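Local coordinates for protein motility-associated killing factor MakB (Vibrio cholerae serotype O1, PDB 6W1W) that probably serves as one component of a three-part cytotoxin related in structure to the alpha-pore-forming toxins, at residues 177-181 against 218-222; 173-177 against 229-235. All coordinates share one frame. Numbering follows the deposited sequence.

Interaction 1. Residues 177-181 against 218-222; sequences LGANV and LFTVG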
loop_
_atom_site.group_PDB
_atom_site.type_symbol
_atom_site.label_atom_id
_atom_site.label_comp_id
_atom_site.label_asym_id
_atom_site.label_seq_id
_atom_site.Cartn_x
_atom_site.Cartn_y
_atom_site.Cartn_z
ATOM N N LEU A 177 -14.252 3.785 -7.772
ATOM C CA LEU A 177 -14.472 5.180 -7.409
ATOM C C LEU A 177 -13.229 5.840 -6.830
ATOM O O LEU A 177 -13.201 7.071 -6.723
ATOM C CB LEU A 177 -15.617 5.292 -6.403
ATOM C CG LEU A 177 -16.782 4.321 -6.599
ATOM C CD1 LEU A 177 -17.805 4.470 -5.483
ATOM C CD2 LEU A 177 -17.429 4.516 -7.960
ATOM N N GLY A 178 -12.210 5.060 -6.464
ATOM C CA GLY A 178 -11.036 5.620 -5.814
ATOM C C GLY A 178 -10.089 6.302 -6.796
ATOM O O GLY A 178 -9.856 5.830 -7.912
ATOM N N ALA A 179 -9.523 7.419 -6.348
ATOM C CA ALA A 179 -8.580 8.177 -7.155
ATOM C C ALA A 179 -7.261 7.430 -7.305
ATOM O O ALA A 179 -6.817 6.711 -6.404
ATOM C CB ALA A 179 -8.316 9.542 -6.520
ATOM N N ASN A 180 -6.627 7.613 -8.458
ATOM C CA ASN A 180 -5.290 7.089 -8.696
ATOM C C ASN A 180 -4.255 8.102 -8.224
ATOM O O ASN A 180 -4.372 9.298 -8.509
ATOM C CB ASN A 180 -5.087 6.769 -10.177
ATOM C CG ASN A 180 -5.787 5.493 -10.595
ATOM O OD1 ASN A 180 -5.920 4.557 -9.806
ATOM N ND2 ASN A 180 -6.241 5.447 -11.844
ATOM N N VAL A 181 -3.252 7.620 -7.498
ATOM C CA VAL A 181 -2.189 8.470 -6.976
ATOM C C VAL A 181 -1.044 8.462 -7.984
ATOM O O VAL A 181 -0.397 7.432 -8.195
ATOM C CB VAL A 181 -1.722 8.001 -5.594
ATOM C CG1 VAL A 181 -1.071 9.151 -4.840
ATOM C CG2 VAL A 181 -2.891 7.413 -4.804
ATOM N N LEU A 218 -10.479 4.235 0.970
ATOM C CA LEU A 218 -10.849 4.759 -0.336
ATOM C C LEU A 218 -10.188 6.121 -0.502
ATOM O O LEU A 218 -10.239 6.953 0.411
ATOM C CB LEU A 218 -12.373 4.863 -0.465
ATOM C CG LEU A 218 -12.964 5.356 -1.788
ATOM C CD1 LEU A 218 -12.777 4.330 -2.892
ATOM C CD2 LEU A 218 -14.437 5.703 -1.610
ATOM N N PHE A 219 -9.552 6.342 -1.649
ATOM C CA PHE A 219 -8.835 7.585 -1.912
ATOM C C PHE A 219 -9.659 8.478 -2.843
ATOM O O PHE A 219 -9.944 8.100 -3.986
ATOM C CB PHE A 219 -7.455 7.299 -2.510
ATOM C CG PHE A 219 -6.477 6.716 -1.531
ATOM C CD1 PHE A 219 -5.505 5.820 -1.954
ATOM C CD2 PHE A 219 -6.519 7.066 -0.189
ATOM C CE1 PHE A 219 -4.599 5.278 -1.054
ATOM C CE2 PHE A 219 -5.614 6.526 0.718
ATOM C CZ PHE A 219 -4.655 5.633 0.284
ATOM N N THR A 220 -10.027 9.664 -2.358
ATOM C CA THR A 220 -10.771 10.640 -3.143
ATOM C C THR A 220 -9.967 11.930 -3.254
ATOM O O THR A 220 -9.220 12.291 -2.342
ATOM C CB THR A 220 -12.149 10.930 -2.522
ATOM O OG1 THR A 220 -11.984 11.456 -1.199
ATOM C CG2 THR A 220 -12.985 9.659 -2.459
ATOM N N VAL A 221 -10.131 12.630 -4.381
ATOM C CA VAL A 221 -9.290 13.792 -4.662
ATOM C C VAL A 221 -9.850 15.053 -4.014
ATOM O O VAL A 221 -9.113 15.808 -3.373
ATOM C CB VAL A 221 -9.110 13.969 -6.182
ATOM C CG1 VAL A 221 -7.948 13.127 -6.673
ATOM C CG2 VAL A 221 -10.394 13.605 -6.918
ATOM N N GLY A 222 -11.147 15.311 -4.173
ATOM C CA GLY A 222 -11.716 16.548 -3.674
ATOM C C GLY A 222 -13.072 16.405 -3.012
ATOM O O GLY A 222 -13.412 17.174 -2.108
#
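A single backbone hydrogen bond joins a loop to the end of a β-strand here, with small apolar contacts around it. The loop, 177-181, follows helix 157-176 and precedes helix 183-187; its partner is the last part of strand 209-220, an outermost strand of the four-stranded mixed sheet, and the turn after it. The two run 69° apart end to end. A179 N donates to F219 O at 2.5 Å with an N-H...O angle of 172°, nearly linear and very short. The same carbonyl oxygen receives a CA-H...O contact, G178 CA lying 3.3 Å from F219 O. The neighbours of F219 in the strand, L218 and T220, pair through their backbones with S195 and I193 of strand 193-203, so the carbonyl of F219 is turned to the side of the strand that faces the loop.

A179 points its methyl toward the strand end, and its CB is 3.6 Å from V221 CG1. Farther along the loop, V181 CG2 approaches F219 CD1 at 4.2 Å, obliquely to the ring, and helix 9-35 adds Y20 against V181 and L24 against F219. On the other flank, L218 CD1 lies 3.6 Å from G178 CA; an ideal β-carbon on G178 would lie 3.3 Å from L218 CD1, which is tight. N180 O, hydrogen-bonded to Y192 OH, ties the loop further. The contact thus combines one directional polar link to the outward carbonyl of an edge strand with modest apolar burial, and at 69° the loop adds no strand to that edge.

Interaction 2. Residues 173-177 against 229-235; sequences SIASL and ISSAKEV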
loop_
_atom_site.group_PDB
_atom_site.type_symbol
_atom_site.label_atom_id
_atom_site.label_comp_id
_atom_site.label_asym_id
_atom_site.label_seq_id
_atom_site.Cartn_x
_atom_site.Cartn_y
_atom_site.Cartn_z
ATOM N N SER A 173 -16.315 -2.590 -7.527
ATOM C CA SER A 173 -16.936 -1.374 -8.044
ATOM C C SER A 173 -16.757 -0.205 -7.081
ATOM O O SER A 173 -16.588 0.938 -7.527
ATOM C CB SER A 173 -18.421 -1.608 -8.356
ATOM O OG SER A 173 -19.222 -1.652 -7.189
ATOM N N ILE A 174 -16.768 -0.465 -5.769
ATOM C CA ILE A 174 -16.390 0.570 -4.814
ATOM C C ILE A 174 -14.918 0.924 -4.967
ATOM O O ILE A 174 -14.505 2.040 -4.632
ATOM C CB ILE A 174 -16.702 0.126 -3.369
ATOM C CG1 ILE A 174 -18.170 -0.286 -3.244
ATOM C CG2 ILE A 174 -16.383 1.235 -2.368
ATOM C CD1 ILE A 174 -18.612 -0.607 -1.823
ATOM N N ALA A 175 -14.110 -0.001 -5.486
ATOM C CA ALA A 175 -12.698 0.284 -5.693
ATOM C C ALA A 175 -12.477 1.167 -6.913
ATOM O O ALA A 175 -11.462 1.867 -6.989
ATOM C CB ALA A 175 -11.919 -1.022 -5.840
ATOM N N SER A 176 -13.404 1.149 -7.877
ATOM C CA SER A 176 -13.235 1.974 -9.070
ATOM C C SER A 176 -13.421 3.453 -8.763
ATOM O O SER A 176 -12.800 4.299 -9.417
ATOM C CB SER A 176 -14.210 1.532 -10.158
ATOM O OG SER A 176 -13.909 0.216 -10.594
ATOM N N LEU A 177 -14.252 3.785 -7.772
ATOM C CA LEU A 177 -14.472 5.180 -7.409
ATOM C C LEU A 177 -13.229 5.840 -6.830
ATOM O O LEU A 177 -13.201 7.071 -6.723
ATOM C CB LEU A 177 -15.617 5.292 -6.403
ATOM C CG LEU A 177 -16.782 4.321 -6.599
ATOM C CD1 LEU A 177 -17.805 4.470 -5.483
ATOM C CD2 LEU A 177 -17.429 4.516 -7.960
ATOM N N ILE A 229 -19.820 7.181 -3.299
ATOM C CA ILE A 229 -20.343 5.823 -3.153
ATOM C C ILE A 229 -21.860 5.809 -3.282
ATOM O O ILE A 229 -22.424 5.006 -4.034
ATOM C CB ILE A 229 -19.892 5.205 -1.813
ATOM C CG1 ILE A 229 -18.374 5.042 -1.768
ATOM C CG2 ILE A 229 -20.595 3.862 -1.579
ATOM C CD1 ILE A 229 -17.843 4.559 -0.411
ATOM N N SER A 230 -22.546 6.683 -2.536
ATOM C CA SER A 230 -24.005 6.715 -2.585
ATOM C C SER A 230 -24.515 7.081 -3.975
ATOM O O SER A 230 -25.571 6.599 -4.394
ATOM C CB SER A 230 -24.547 7.687 -1.535
ATOM O OG SER A 230 -23.827 8.904 -1.543
ATOM N N SER A 231 -23.766 7.902 -4.709
ATOM C CA SER A 231 -24.129 8.321 -6.057
ATOM C C SER A 231 -23.608 7.387 -7.143
ATOM O O SER A 231 -23.843 7.647 -8.326
ATOM C CB SER A 231 -23.614 9.733 -6.325
ATOM O OG SER A 231 -22.598 9.725 -7.318
ATOM N N ALA A 232 -22.894 6.327 -6.785
ATOM C CA ALA A 232 -22.463 5.337 -7.763
ATOM C C ALA A 232 -23.596 4.342 -7.974
ATOM O O ALA A 232 -24.084 3.740 -7.011
ATOM C CB ALA A 232 -21.195 4.628 -7.297
ATOM N N LYS A 233 -24.024 4.177 -9.228
ATOM C CA LYS A 233 -25.123 3.266 -9.533
ATOM C C LYS A 233 -24.667 1.822 -9.671
ATOM O O LYS A 233 -25.448 0.905 -9.392
ATOM C CB LYS A 233 -25.851 3.703 -10.807
ATOM C CG LYS A 233 -25.025 3.579 -12.075
ATOM C CD LYS A 233 -25.849 3.961 -13.294
ATOM C CE LYS A 233 -26.376 5.379 -13.177
ATOM N NZ LYS A 233 -25.270 6.368 -13.060
ATOM N N GLU A 234 -23.425 1.588 -10.097
ATOM C CA GLU A 234 -22.918 0.220 -10.119
ATOM C C GLU A 234 -22.918 -0.387 -8.723
ATOM O O GLU A 234 -23.245 -1.567 -8.554
ATOM C CB GLU A 234 -21.510 0.177 -10.710
ATOM C CG GLU A 234 -21.435 0.570 -12.170
ATOM C CD GLU A 234 -20.029 0.459 -12.722
ATOM O OE1 GLU A 234 -19.111 0.097 -11.951
ATOM O OE2 GLU A 234 -19.846 0.735 -13.929
ATOM N N VAL A 235 -22.559 0.408 -7.711
ATOM C CA VAL A 235 -22.572 -0.083 -6.336
ATOM C C VAL A 235 -23.979 -0.507 -5.937
ATOM O O VAL A 235 -24.172 -1.542 -5.288
ATOM C CB VAL A 235 -22.010 0.986 -5.380
ATOM C CG1 VAL A 235 -22.117 0.515 -3.935
ATOM C CG2 VAL A 235 -20.572 1.319 -5.737
#
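L177 is the main bump of this contact, entering a hollow formed where helix 225-230 passes through a short turn into helix 233-245. Its side chain points toward the bend, and both methyls reach A232 CB, L177 CD2 at 3.8 Å and L177 CD1 at 3.9 Å; CD1 of L177 also lies 3.8 Å from I229 CG1 and 4.2 Å from V235 CG2. I229, A232 and V235 thus line three sides of the pocket. The turn that shapes it includes a backbone hydrogen bond from A232 N to I229 O of 3.1 Å, and the small methyl of A232 limits how far that wall projects.

One turn back along helix 157-176, I174 fills the adjoining space. I174 CG1 packs 3.8 Å from V235 CG2 and I174 CG2 lies 4.1 Å from I229 CD1, so V235 CG2 packs against both I174 and L177. Beneath them strand 193-203 contributes I199 to I174 and V197 to I229, continuing the apolar layer onto the sheet. At the other margin S173 OG is 3.6 Å from V235 CG2, and S173 CB is 4.0 Å from E234 OE1. The hydroxyl of S173 is hydrogen-bonded to L170 O and, weakly, to D238 OD2.

The C-terminal part of helix 157-176, with the residue that follows, and the bend between helices 225-230 and 233-245 thus interdigitate over strand 193-203. This is consistent with the small β-containing element that alpha-pore-forming toxins of the ClyA type carry beside their long helices.

Both interactions start from the same part of the chain: 173-177 covers the C-terminal part of helix 157-176 and runs into the loop 177-181 through the shared residue L177. Their second segments also follow in order, strand 209-220 in interaction 1 and then helices 225-230 and 233-245 in interaction 2. The centres are 12 Å apart on one side of the chain's centre, and the contacts touch, with L218 CD1 3.4 Å from I174 O and L218 CD2 3.8 Å from I229 CD1. L218 thus bridges strand and helices. Together they join the small sheet and its following helices to the long helix 157-176.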